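PDB 2JHP: core protein VP4 from Bluetongue virus, which is a multifunctional RNA-capping enzyme of the viral inner core that binds S-adenosylhomocysteine and guanine at two sites each. Local coordinates for residues T435-R440 and Y446-L451; L409-L412 and C416-G419; N396-E401 and E421-E426. All blocks are in the same frame, centred on the assembly; numbering follows the deposited sequence.

Contact 1 (T435-R440 and Y446-L451); sequences TAWVGR and YDDFAL. With GUN (guanine), chain E.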
loop_
_atom_site.group_PDB
_atom_site.type_symbol
_atom_site.label_atom_id
_atom_site.label_comp_id
_atom_site.label_asym_id
_atom_site.label_seq_id
_atom_site.Cartn_x
_atom_site.Cartn_y
_atom_site.Cartn_z
ATOM N N THR A 435 -4.633 -8.443 3.639
ATOM C CA THR A 435 -5.285 -7.643 4.678
ATOM C C THR A 435 -6.797 -7.600 4.498
ATOM O O THR A 435 -7.294 -7.677 3.384
ATOM C CB THR A 435 -4.776 -6.188 4.713
ATOM O OG1 THR A 435 -4.982 -5.588 3.432
ATOM C CG2 THR A 435 -3.315 -6.120 5.102
ATOM N N ALA A 436 -7.504 -7.471 5.614
ATOM C CA ALA A 436 -8.938 -7.282 5.611
ATOM C C ALA A 436 -9.342 -6.323 6.724
ATOM O O ALA A 436 -8.875 -6.416 7.857
ATOM C CB ALA A 436 -9.658 -8.610 5.764
ATOM N N TRP A 437 -10.214 -5.396 6.381
ATOM C CA TRP A 437 -10.722 -4.427 7.331
ATOM C C TRP A 437 -11.729 -5.052 8.326
ATOM O O TRP A 437 -12.675 -5.724 7.907
ATOM C CB TRP A 437 -11.385 -3.285 6.562
ATOM C CG TRP A 437 -11.900 -2.224 7.423
ATOM C CD1 TRP A 437 -13.172 -2.106 7.904
ATOM C CD2 TRP A 437 -11.179 -1.097 7.928
ATOM N NE1 TRP A 437 -13.294 -0.965 8.664
ATOM C CE2 TRP A 437 -12.081 -0.333 8.700
ATOM C CE3 TRP A 437 -9.865 -0.650 7.793
ATOM C CZ2 TRP A 437 -11.710 0.850 9.337
ATOM C CZ3 TRP A 437 -9.486 0.521 8.433
ATOM C CH2 TRP A 437 -10.412 1.264 9.196
ATOM N N VAL A 438 -11.503 -4.825 9.623
ATOM C CA VAL A 438 -12.335 -5.379 10.682
ATOM C C VAL A 438 -12.832 -4.274 11.607
ATOM O O VAL A 438 -13.658 -4.523 12.492
ATOM C CB VAL A 438 -11.602 -6.471 11.507
ATOM C CG1 VAL A 438 -11.352 -7.718 10.664
ATOM C CG2 VAL A 438 -10.308 -5.940 12.100
ATOM N N GLY A 439 -12.326 -3.057 11.410
ATOM C CA GLY A 439 -12.708 -1.921 12.220
ATOM C C GLY A 439 -14.200 -1.632 12.173
ATOM O O GLY A 439 -14.811 -1.678 11.109
ATOM N N ARG A 440 -14.787 -1.343 13.334
ATOM C CA ARG A 440 -16.232 -1.086 13.424
ATOM C C ARG A 440 -16.564 0.376 13.690
ATOM O O ARG A 440 -17.706 0.782 13.486
ATOM C CB ARG A 440 -16.904 -1.978 14.483
ATOM C CG ARG A 440 -16.666 -3.448 14.277
ATOM C CD ARG A 440 -17.627 -4.273 15.079
ATOM N NE ARG A 440 -17.991 -5.465 14.324
ATOM C CZ ARG A 440 -19.103 -5.612 13.607
ATOM N NH1 ARG A 440 -20.010 -4.642 13.549
ATOM N NH2 ARG A 440 -19.312 -6.748 12.949
ATOM N N TYR A 446 -12.069 6.278 4.987
ATOM C CA TYR A 446 -11.821 4.893 4.602
ATOM C C TYR A 446 -13.126 4.142 4.315
ATOM O O TYR A 446 -13.957 3.948 5.210
ATOM C CB TYR A 446 -10.950 4.177 5.642
ATOM C CG TYR A 446 -9.966 3.227 5.000
ATOM C CD1 TYR A 446 -8.918 3.714 4.217
ATOM C CD2 TYR A 446 -10.085 1.836 5.162
ATOM C CE1 TYR A 446 -8.009 2.839 3.608
ATOM C CE2 TYR A 446 -9.180 0.955 4.560
ATOM C CZ TYR A 446 -8.147 1.463 3.780
ATOM O OH TYR A 446 -7.252 0.615 3.171
ATOM N N ASP A 447 -13.272 3.717 3.061
ATOM C CA ASP A 447 -14.523 3.186 2.520
ATOM C C ASP A 447 -14.585 1.650 2.436
ATOM O O ASP A 447 -14.971 1.082 1.411
ATOM C CB ASP A 447 -14.734 3.787 1.129
ATOM C CG ASP A 447 -16.126 3.497 0.560
ATOM O OD1 ASP A 447 -17.139 3.993 1.124
ATOM O OD2 ASP A 447 -16.195 2.782 -0.472
ATOM N N ASP A 448 -14.214 0.977 3.514
ATOM C CA ASP A 448 -14.237 -0.479 3.534
ATOM C C ASP A 448 -15.370 -0.983 4.412
ATOM O O ASP A 448 -15.807 -0.292 5.320
ATOM C CB ASP A 448 -12.904 -1.021 4.050
ATOM C CG ASP A 448 -11.884 -1.234 2.940
ATOM O OD1 ASP A 448 -11.042 -2.163 3.056
ATOM O OD2 ASP A 448 -11.922 -0.478 1.949
ATOM N N PHE A 449 -15.853 -2.188 4.124
ATOM C CA PHE A 449 -16.755 -2.871 5.027
ATOM C C PHE A 449 -15.927 -3.777 5.931
ATOM O O PHE A 449 -14.880 -4.289 5.526
ATOM C CB PHE A 449 -17.814 -3.655 4.251
ATOM C CG PHE A 449 -17.265 -4.806 3.441
ATOM C CD1 PHE A 449 -17.157 -6.098 3.994
ATOM C CD2 PHE A 449 -16.880 -4.620 2.123
ATOM C CE1 PHE A 449 -16.680 -7.155 3.254
ATOM C CE2 PHE A 449 -16.388 -5.698 1.380
ATOM C CZ PHE A 449 -16.290 -6.956 1.955
ATOM N N ALA A 450 -16.402 -3.960 7.160
ATOM C CA ALA A 450 -15.730 -4.777 8.166
ATOM C C ALA A 450 -16.151 -6.243 8.123
ATOM O O ALA A 450 -17.332 -6.548 8.133
ATOM C CB ALA A 450 -15.981 -4.197 9.555
ATOM N N LEU A 451 -15.169 -7.144 8.076
ATOM C CA LEU A 451 -15.392 -8.578 8.288
ATOM C C LEU A 451 -15.510 -8.807 9.787
ATOM O O LEU A 451 -14.771 -8.204 10.552
ATOM C CB LEU A 451 -14.219 -9.415 7.745
ATOM C CG LEU A 451 -13.966 -9.536 6.242
ATOM C CD1 LEU A 451 -12.928 -10.597 5.955
ATOM C CD2 LEU A 451 -15.258 -9.807 5.470
HETATM N N9 GUN E . -0.545 2.851 2.240
HETATM C C8 GUN E . -1.210 3.059 1.104
HETATM N N7 GUN E . -2.516 2.880 1.321
HETATM C C5 GUN E . -2.690 2.561 2.603
HETATM C C6 GUN E . -3.813 2.269 3.379
HETATM O O6 GUN E . -4.939 2.278 2.885
HETATM N N1 GUN E . -3.647 1.965 4.737
HETATM C C2 GUN E . -2.347 1.959 5.268
HETATM N N2 GUN E . -2.153 1.678 6.542
HETATM N N3 GUN E . -1.289 2.244 4.489
HETATM C C4 GUN E . -1.429 2.542 3.188
#

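Contact 2 (L409-L412 and C416-G419); sequences LFYL and CNMG. With SAH (S-adenosyl-L-homocysteine), chain B; GUN (guanine), chain E.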
loop_
_atom_site.group_PDB
_atom_site.type_symbol
_atom_site.label_atom_id
_atom_site.label_comp_id
_atom_site.label_asym_id
_atom_site.label_seq_id
_atom_site.Cartn_x
_atom_site.Cartn_y
_atom_site.Cartn_z
ATOM N N LEU A 409 -2.723 -6.786 -0.645
ATOM C CA LEU A 409 -2.695 -5.751 0.367
ATOM C C LEU A 409 -3.735 -4.644 0.103
ATOM O O LEU A 409 -3.801 -4.087 -0.988
ATOM C CB LEU A 409 -1.275 -5.183 0.479
ATOM C CG LEU A 409 -0.158 -6.132 0.929
ATOM C CD1 LEU A 409 1.209 -5.578 0.653
ATOM C CD2 LEU A 409 -0.311 -6.451 2.396
ATOM N N PHE A 410 -4.561 -4.389 1.115
ATOM C CA PHE A 410 -5.444 -3.239 1.192
ATOM C C PHE A 410 -6.396 -3.095 0.010
ATOM O O PHE A 410 -6.389 -2.074 -0.671
ATOM C CB PHE A 410 -4.651 -1.920 1.385
ATOM C CG PHE A 410 -3.660 -1.955 2.501
ATOM C CD1 PHE A 410 -2.306 -2.032 2.229
ATOM C CD2 PHE A 410 -4.079 -1.899 3.822
ATOM C CE1 PHE A 410 -1.382 -2.063 3.251
ATOM C CE2 PHE A 410 -3.156 -1.918 4.863
ATOM C CZ PHE A 410 -1.805 -2.005 4.576
ATOM N N TYR A 411 -7.213 -4.113 -0.230
ATOM C CA TYR A 411 -8.180 -4.041 -1.309
ATOM C C TYR A 411 -9.369 -4.969 -1.094
ATOM O O TYR A 411 -10.503 -4.618 -1.425
ATOM C CB TYR A 411 -7.504 -4.278 -2.677
ATOM C CG TYR A 411 -7.350 -5.722 -3.121
ATOM C CD1 TYR A 411 -8.384 -6.374 -3.795
ATOM C CD2 TYR A 411 -6.159 -6.422 -2.897
ATOM C CE1 TYR A 411 -8.245 -7.699 -4.224
ATOM C CE2 TYR A 411 -6.003 -7.755 -3.320
ATOM C CZ TYR A 411 -7.043 -8.385 -3.988
ATOM O OH TYR A 411 -6.923 -9.696 -4.398
ATOM N N LEU A 412 -9.106 -6.148 -0.542
ATOM C CA LEU A 412 -10.149 -7.164 -0.339
ATOM C C LEU A 412 -11.515 -6.613 0.097
ATOM O O LEU A 412 -12.522 -6.873 -0.550
ATOM C CB LEU A 412 -9.666 -8.218 0.651
ATOM C CG LEU A 412 -9.050 -9.536 0.145
ATOM C CD1 LEU A 412 -8.959 -9.654 -1.360
ATOM C CD2 LEU A 412 -7.706 -9.794 0.780
ATOM N N CYS A 416 -16.494 -2.317 -3.311
ATOM C CA CYS A 416 -16.749 -3.001 -4.586
ATOM C C CYS A 416 -16.713 -4.538 -4.500
ATOM O O CYS A 416 -17.058 -5.213 -5.464
ATOM C CB CYS A 416 -15.760 -2.525 -5.653
ATOM S SG CYS A 416 -14.061 -3.067 -5.365
ATOM N N ASN A 417 -16.295 -5.079 -3.357
ATOM C CA ASN A 417 -16.218 -6.535 -3.142
ATOM C C ASN A 417 -17.221 -7.069 -2.115
ATOM O O ASN A 417 -17.142 -8.231 -1.696
ATOM C CB ASN A 417 -14.796 -6.947 -2.736
ATOM C CG ASN A 417 -13.756 -6.470 -3.721
ATOM O OD1 ASN A 417 -14.030 -6.357 -4.910
ATOM N ND2 ASN A 417 -12.557 -6.175 -3.231
ATOM N N MET A 418 -18.158 -6.217 -1.719
ATOM C CA MET A 418 -19.167 -6.570 -0.739
ATOM C C MET A 418 -19.932 -7.837 -1.124
ATOM O O MET A 418 -20.283 -8.040 -2.295
ATOM C CB MET A 418 -20.138 -5.411 -0.586
ATOM C CG MET A 418 -20.750 -5.291 0.788
ATOM S SD MET A 418 -21.213 -3.579 1.076
ATOM C CE MET A 418 -22.660 -3.406 0.015
ATOM N N GLY A 419 -20.182 -8.680 -0.122
ATOM C CA GLY A 419 -20.923 -9.929 -0.306
ATOM C C GLY A 419 -20.149 -11.015 -1.034
ATOM O O GLY A 419 -20.746 -11.888 -1.657
HETATM N N SAH B . -2.727 -2.622 -2.746
HETATM C CA SAH B . -2.218 -1.219 -2.641
HETATM C CB SAH B . -3.275 -0.129 -2.838
HETATM C CG SAH B . -4.734 -0.417 -2.536
HETATM S SD SAH B . -5.788 0.911 -3.181
HETATM C C SAH B . -1.421 -0.975 -1.369
HETATM O O SAH B . -0.618 -1.819 -0.963
HETATM O OXT SAH B . -1.532 0.077 -0.740
HETATM C "C5'" SAH B . -7.065 -0.307 -3.608
HETATM C "C4'" SAH B . -7.112 -0.622 -5.093
HETATM O "O4'" SAH B . -7.515 -1.960 -5.309
HETATM C "C3'" SAH B . -8.094 0.269 -5.849
HETATM O "O3'" SAH B . -7.455 0.642 -7.060
HETATM C "C2'" SAH B . -9.269 -0.645 -6.164
HETATM O "O2'" SAH B . -9.887 -0.345 -7.387
HETATM C "C1'" SAH B . -8.589 -2.011 -6.242
HETATM N N9 SAH B . -9.515 -3.137 -5.988
HETATM C C8 SAH B . -10.558 -3.180 -5.093
HETATM N N7 SAH B . -11.157 -4.396 -5.181
HETATM C C5 SAH B . -10.513 -5.132 -6.117
HETATM C C6 SAH B . -10.696 -6.430 -6.601
HETATM N N6 SAH B . -11.670 -7.197 -6.117
HETATM N N1 SAH B . -9.854 -6.929 -7.579
HETATM C C2 SAH B . -8.832 -6.140 -8.078
HETATM N N3 SAH B . -8.647 -4.854 -7.602
HETATM C C4 SAH B . -9.474 -4.352 -6.637
HETATM N N9 GUN E . -0.545 2.851 2.240
HETATM C C8 GUN E . -1.210 3.059 1.104
HETATM N N7 GUN E . -2.516 2.880 1.321
HETATM C C5 GUN E . -2.690 2.561 2.603
HETATM C C6 GUN E . -3.813 2.269 3.379
HETATM O O6 GUN E . -4.939 2.278 2.885
HETATM N N1 GUN E . -3.647 1.965 4.737
HETATM C C2 GUN E . -2.347 1.959 5.268
HETATM N N2 GUN E . -2.153 1.678 6.542
HETATM N N3 GUN E . -1.289 2.244 4.489
HETATM C C4 GUN E . -1.429 2.542 3.188
#

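Contact 3 (N396-E401 and E421-E426); sequences NGLLHE and EPSIYE. With SAH (S-adenosyl-L-homocysteine), chain B.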
loop_
_atom_site.group_PDB
_atom_site.type_symbol
_atom_site.label_atom_id
_atom_site.label_comp_id
_atom_site.label_asym_id
_atom_site.label_seq_id
_atom_site.Cartn_x
_atom_site.Cartn_y
_atom_site.Cartn_z
ATOM N N ASN A 396 -8.852 -8.892 -11.839
ATOM C CA ASN A 396 -9.560 -8.973 -10.564
ATOM C C ASN A 396 -8.937 -10.033 -9.657
ATOM O O ASN A 396 -9.011 -11.238 -9.933
ATOM C CB ASN A 396 -11.059 -9.246 -10.771
ATOM C CG ASN A 396 -11.881 -9.112 -9.475
ATOM O OD1 ASN A 396 -11.381 -9.344 -8.361
ATOM N ND2 ASN A 396 -13.156 -8.741 -9.623
ATOM N N GLY A 397 -8.358 -9.565 -8.557
ATOM C CA GLY A 397 -7.635 -10.398 -7.617
ATOM C C GLY A 397 -8.381 -11.640 -7.193
ATOM O O GLY A 397 -7.785 -12.718 -7.107
ATOM N N LEU A 398 -9.685 -11.490 -6.945
ATOM C CA LEU A 398 -10.520 -12.589 -6.458
ATOM C C LEU A 398 -10.699 -13.662 -7.514
ATOM O O LEU A 398 -10.912 -14.823 -7.185
ATOM C CB LEU A 398 -11.892 -12.085 -6.016
ATOM C CG LEU A 398 -11.963 -10.942 -5.005
ATOM C CD1 LEU A 398 -13.325 -10.267 -5.076
ATOM C CD2 LEU A 398 -11.658 -11.424 -3.602
ATOM N N LEU A 399 -10.601 -13.279 -8.784
ATOM C CA LEU A 399 -10.869 -14.208 -9.883
ATOM C C LEU A 399 -9.601 -14.727 -10.545
ATOM O O LEU A 399 -9.656 -15.608 -11.397
ATOM C CB LEU A 399 -11.774 -13.548 -10.928
ATOM C CG LEU A 399 -13.130 -13.008 -10.458
ATOM C CD1 LEU A 399 -13.667 -11.978 -11.452
ATOM C CD2 LEU A 399 -14.115 -14.156 -10.246
ATOM N N HIS A 400 -8.459 -14.181 -10.151
ATOM C CA HIS A 400 -7.193 -14.561 -10.749
ATOM C C HIS A 400 -6.609 -15.788 -10.051
ATOM O O HIS A 400 -6.408 -15.786 -8.831
ATOM C CB HIS A 400 -6.225 -13.378 -10.690
ATOM C CG HIS A 400 -4.889 -13.653 -11.300
ATOM N ND1 HIS A 400 -3.795 -14.033 -10.554
ATOM C CD2 HIS A 400 -4.469 -13.600 -12.587
ATOM C CE1 HIS A 400 -2.759 -14.209 -11.356
ATOM N NE2 HIS A 400 -3.142 -13.951 -12.594
ATOM N N GLU A 401 -6.361 -16.843 -10.825
ATOM C CA GLU A 401 -5.641 -18.009 -10.318
ATOM C C GLU A 401 -4.163 -17.874 -10.683
ATOM O O GLU A 401 -3.823 -17.703 -11.848
ATOM C CB GLU A 401 -6.233 -19.317 -10.861
ATOM C CG GLU A 401 -5.823 -20.557 -10.053
ATOM C CD GLU A 401 -6.755 -21.750 -10.247
ATOM O OE1 GLU A 401 -7.990 -21.553 -10.290
ATOM O OE2 GLU A 401 -6.249 -22.891 -10.341
ATOM N N GLU A 421 -17.352 -12.667 0.534
ATOM C CA GLU A 421 -16.549 -13.284 1.597
ATOM C C GLU A 421 -15.908 -14.627 1.217
ATOM O O GLU A 421 -14.718 -14.825 1.460
ATOM C CB GLU A 421 -17.391 -13.455 2.865
ATOM C CG GLU A 421 -17.434 -12.229 3.766
ATOM C CD GLU A 421 -18.555 -11.231 3.453
ATOM O OE1 GLU A 421 -19.091 -11.196 2.311
ATOM O OE2 GLU A 421 -18.888 -10.461 4.382
ATOM N N PRO A 422 -16.688 -15.551 0.622
ATOM C CA PRO A 422 -16.077 -16.823 0.248
ATOM C C PRO A 422 -14.776 -16.637 -0.523
ATOM O O PRO A 422 -13.755 -17.218 -0.147
ATOM C CB PRO A 422 -17.135 -17.480 -0.647
ATOM C CG PRO A 422 -18.446 -16.919 -0.150
ATOM C CD PRO A 422 -18.125 -15.501 0.282
ATOM N N SER A 423 -14.803 -15.816 -1.572
ATOM C CA SER A 423 -13.649 -15.693 -2.457
ATOM C C SER A 423 -12.580 -14.827 -1.806
ATOM O O SER A 423 -11.400 -14.923 -2.161
ATOM C CB SER A 423 -14.056 -15.149 -3.835
ATOM O OG SER A 423 -14.505 -13.807 -3.736
ATOM N N ILE A 424 -13.006 -13.986 -0.858
ATOM C CA ILE A 424 -12.092 -13.194 -0.035
ATOM C C ILE A 424 -11.301 -14.138 0.860
ATOM O O ILE A 424 -10.080 -14.103 0.865
ATOM C CB ILE A 424 -12.837 -12.093 0.804
ATOM C CG1 ILE A 424 -13.349 -10.967 -0.113
ATOM C CG2 ILE A 424 -11.944 -11.538 1.935
ATOM C CD1 ILE A 424 -14.208 -9.919 0.577
ATOM N N TYR A 425 -12.002 -15.001 1.588
ATOM C CA TYR A 425 -11.347 -15.985 2.450
ATOM C C TYR A 425 -10.481 -16.959 1.647
ATOM O O TYR A 425 -9.426 -17.384 2.108
ATOM C CB TYR A 425 -12.374 -16.717 3.331
ATOM C CG TYR A 425 -12.964 -15.832 4.409
ATOM C CD1 TYR A 425 -14.325 -15.498 4.414
ATOM C CD2 TYR A 425 -12.154 -15.304 5.415
ATOM C CE1 TYR A 425 -14.862 -14.653 5.409
ATOM C CE2 TYR A 425 -12.687 -14.452 6.406
ATOM C CZ TYR A 425 -14.026 -14.144 6.399
ATOM O OH TYR A 425 -14.485 -13.325 7.387
ATOM N N GLU A 426 -10.921 -17.273 0.432
ATOM C CA GLU A 426 -10.155 -18.104 -0.492
ATOM C C GLU A 426 -8.811 -17.452 -0.830
ATOM O O GLU A 426 -7.803 -18.140 -0.959
ATOM C CB GLU A 426 -10.963 -18.381 -1.764
ATOM C CG GLU A 426 -10.595 -19.662 -2.499
ATOM C CD GLU A 426 -11.544 -20.826 -2.203
ATOM O OE1 GLU A 426 -12.779 -20.601 -2.219
ATOM O OE2 GLU A 426 -11.064 -21.970 -1.977
HETATM N N SAH B . -2.727 -2.622 -2.746
HETATM C CA SAH B . -2.218 -1.219 -2.641
HETATM C CB SAH B . -3.275 -0.129 -2.838
HETATM C CG SAH B . -4.734 -0.417 -2.536
HETATM S SD SAH B . -5.788 0.911 -3.181
HETATM C C SAH B . -1.421 -0.975 -1.369
HETATM O O SAH B . -0.618 -1.819 -0.963
HETATM O OXT SAH B . -1.532 0.077 -0.740
HETATM C "C5'" SAH B . -7.065 -0.307 -3.608
HETATM C "C4'" SAH B . -7.112 -0.622 -5.093
HETATM O "O4'" SAH B . -7.515 -1.960 -5.309
HETATM C "C3'" SAH B . -8.094 0.269 -5.849
HETATM O "O3'" SAH B . -7.455 0.642 -7.060
HETATM C "C2'" SAH B . -9.269 -0.645 -6.164
HETATM O "O2'" SAH B . -9.887 -0.345 -7.387
HETATM C "C1'" SAH B . -8.589 -2.011 -6.242
HETATM N N9 SAH B . -9.515 -3.137 -5.988
HETATM C C8 SAH B . -10.558 -3.180 -5.093
HETATM N N7 SAH B . -11.157 -4.396 -5.181
HETATM C C5 SAH B . -10.513 -5.132 -6.117
HETATM C C6 SAH B . -10.696 -6.430 -6.601
HETATM N N6 SAH B . -11.670 -7.197 -6.117
HETATM N N1 SAH B . -9.854 -6.929 -7.579
HETATM C C2 SAH B . -8.832 -6.140 -8.078
HETATM N N3 SAH B . -8.647 -4.854 -7.602
HETATM C C4 SAH B . -9.474 -4.352 -6.637
#

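Contact 1 (T435-R440 and Y446-L451)
Ala436 opens the contact from the end of strand 433-437, its CB resting 3.8 Å from CD1 of Leu451. The strand belongs to a seven-stranded Rossmann-like methyltransferase sheet (order 3-2-1-4-5-7-6, with 499-503 as the antiparallel strand beside it), and the irregular segment 446-451 runs past its end at a steep angle. Trp437 carries most of the contact. With CG anti to the backbone N (chi1 -178°), its indole is carried over to segment 446-451. Over one face Tyr446 CD2 meets the rim of the six-membered ring, 3.6 Å from CZ3, with the two ring planes at 38°; on the same face Asp448 CB makes a CH-pi contact with the five-membered ring. Phe499 meets the indole edge-to-face. Tyr446, propped against the indole, reaches the guanine site, where its OH donates to O6 of the base at 2.9 Å. Asp448 OD1 is bonded to the hydroxyl of Thr413, which also binds the backbone N of Trp437. Trp437 O accepts from Leu451 N (2.9 Å, in the carbonyl plane), the only hydrogen bond directly between the segments, and also meets the CA-H of Ala450. Val438 CG1 then packs 3.5 Å from Leu451 O. At Gly439 the chain turns, its N over the opposite indole face and its O 3.2 Å from Ala450 CB.

Contact 2 (L409-L412 and C416-G419)
Asn417 ND2 donates to Leu412 O across 2.8 Å and bridges part of the loop between strand 406-408 and helix 421-430. The bond is nearly straight at the hydrogen, and the acceptor lies in the amide plane, but the donor stands 48° above the carbonyl plane of Leu412. The same buried amide grips the adenine of S-adenosylhomocysteine: ND2 gives to N7 at 3.0 Å and OD1 takes a bond from N6 at 2.8 Å. This two-point pairing with the Hoogsteen edge fixes the flip of the amide. The loop, at the carboxyl end of the fourth strand of the Rossmann-like sheet, is one of those that line the cofactor site in class I methyltransferases, and here segment 409-412 runs along the ligand. Tyr411, with OH held by Asp408, brings CD1 to 3.4 Å from adenine C5. Phe410 offers one ring face to guanine, CE2 lying 3.9 Å from N1, and turns its edge to a cofactor carboxylate oxygen. Around Asn417 the contact loosens toward solvent: Cys416 is exposed, although its SG comes 3.2 Å from adenine N7, and Met418, also exposed, points its CB away from segment 409-412.

Contact 3 (N396-E401 and E421-E426)
Leu398 CD2 lies against helix 421-430, 3.7 Å from Ser423 OG and 3.9 Å from Ile424 CG1, and no hydrogen bond joins the two segments. A chi1 of -53° aims CG of the leucine between helix and ligand, and the two methyls part there: CD2 faces the helix while CD1 lies 3.6 Å from N6 of S-adenosylhomocysteine. The Ser423 hydroxyl, though close to these methyls, is bonded back to Leu420 O just before its helix. Leu398 is held in place by an Asx turn, Asn396 OD1 accepting from the backbone N of Leu398 at 3.1 Å, and the backbone bond from Leu399 N to Asn396 O tightens the same bend. In the Rossmann-like fold this is the loop that leaves edge strand 393-394, and it meets the adenine. Asn396 OD1 also receives a bond from adenine N6, at 3.1 Å. Adenine N1 accepts from Gly397 N at 3.2 Å. One side-chain oxygen therefore shapes the turn and accepts from the exocyclic amine, and the neighbouring backbone N-H donates to the adjacent ring nitrogen. Farther out, Arg406 NH2 is hydrogen-bonded to Gly397 O, and the rings of His133 and Tyr151 meet that of His400. Elsewhere on the helix, Tyr425 packs against helix 453-460.

Overall arrangement
All three contacts lie at or near the carboxyl ends of strands 393-394, 406-408 and 433-437 of one methyltransferase-like sheet, yet only contact 2 has all its touching residues buried; contacts 1 and 3 are partly so. Contacts 2 and 3 share the cofactor, whose adenine is bound by 416-419 along one edge and by 396-401 along another; contacts 1 and 2 share the guanine. Thr435 OG1 probably bonds to Phe410 N, tying contact 1 to contact 2, while Leu412 packs on Leu398 of contact 3. Ile424 against Phe449 connects contacts 3 and 1. Chemically, contact 1 joins aromatic packing to one backbone bond, contact 2 is a polar amide bridge, and contact 3 packs a leucine against a serine and an isoleucine.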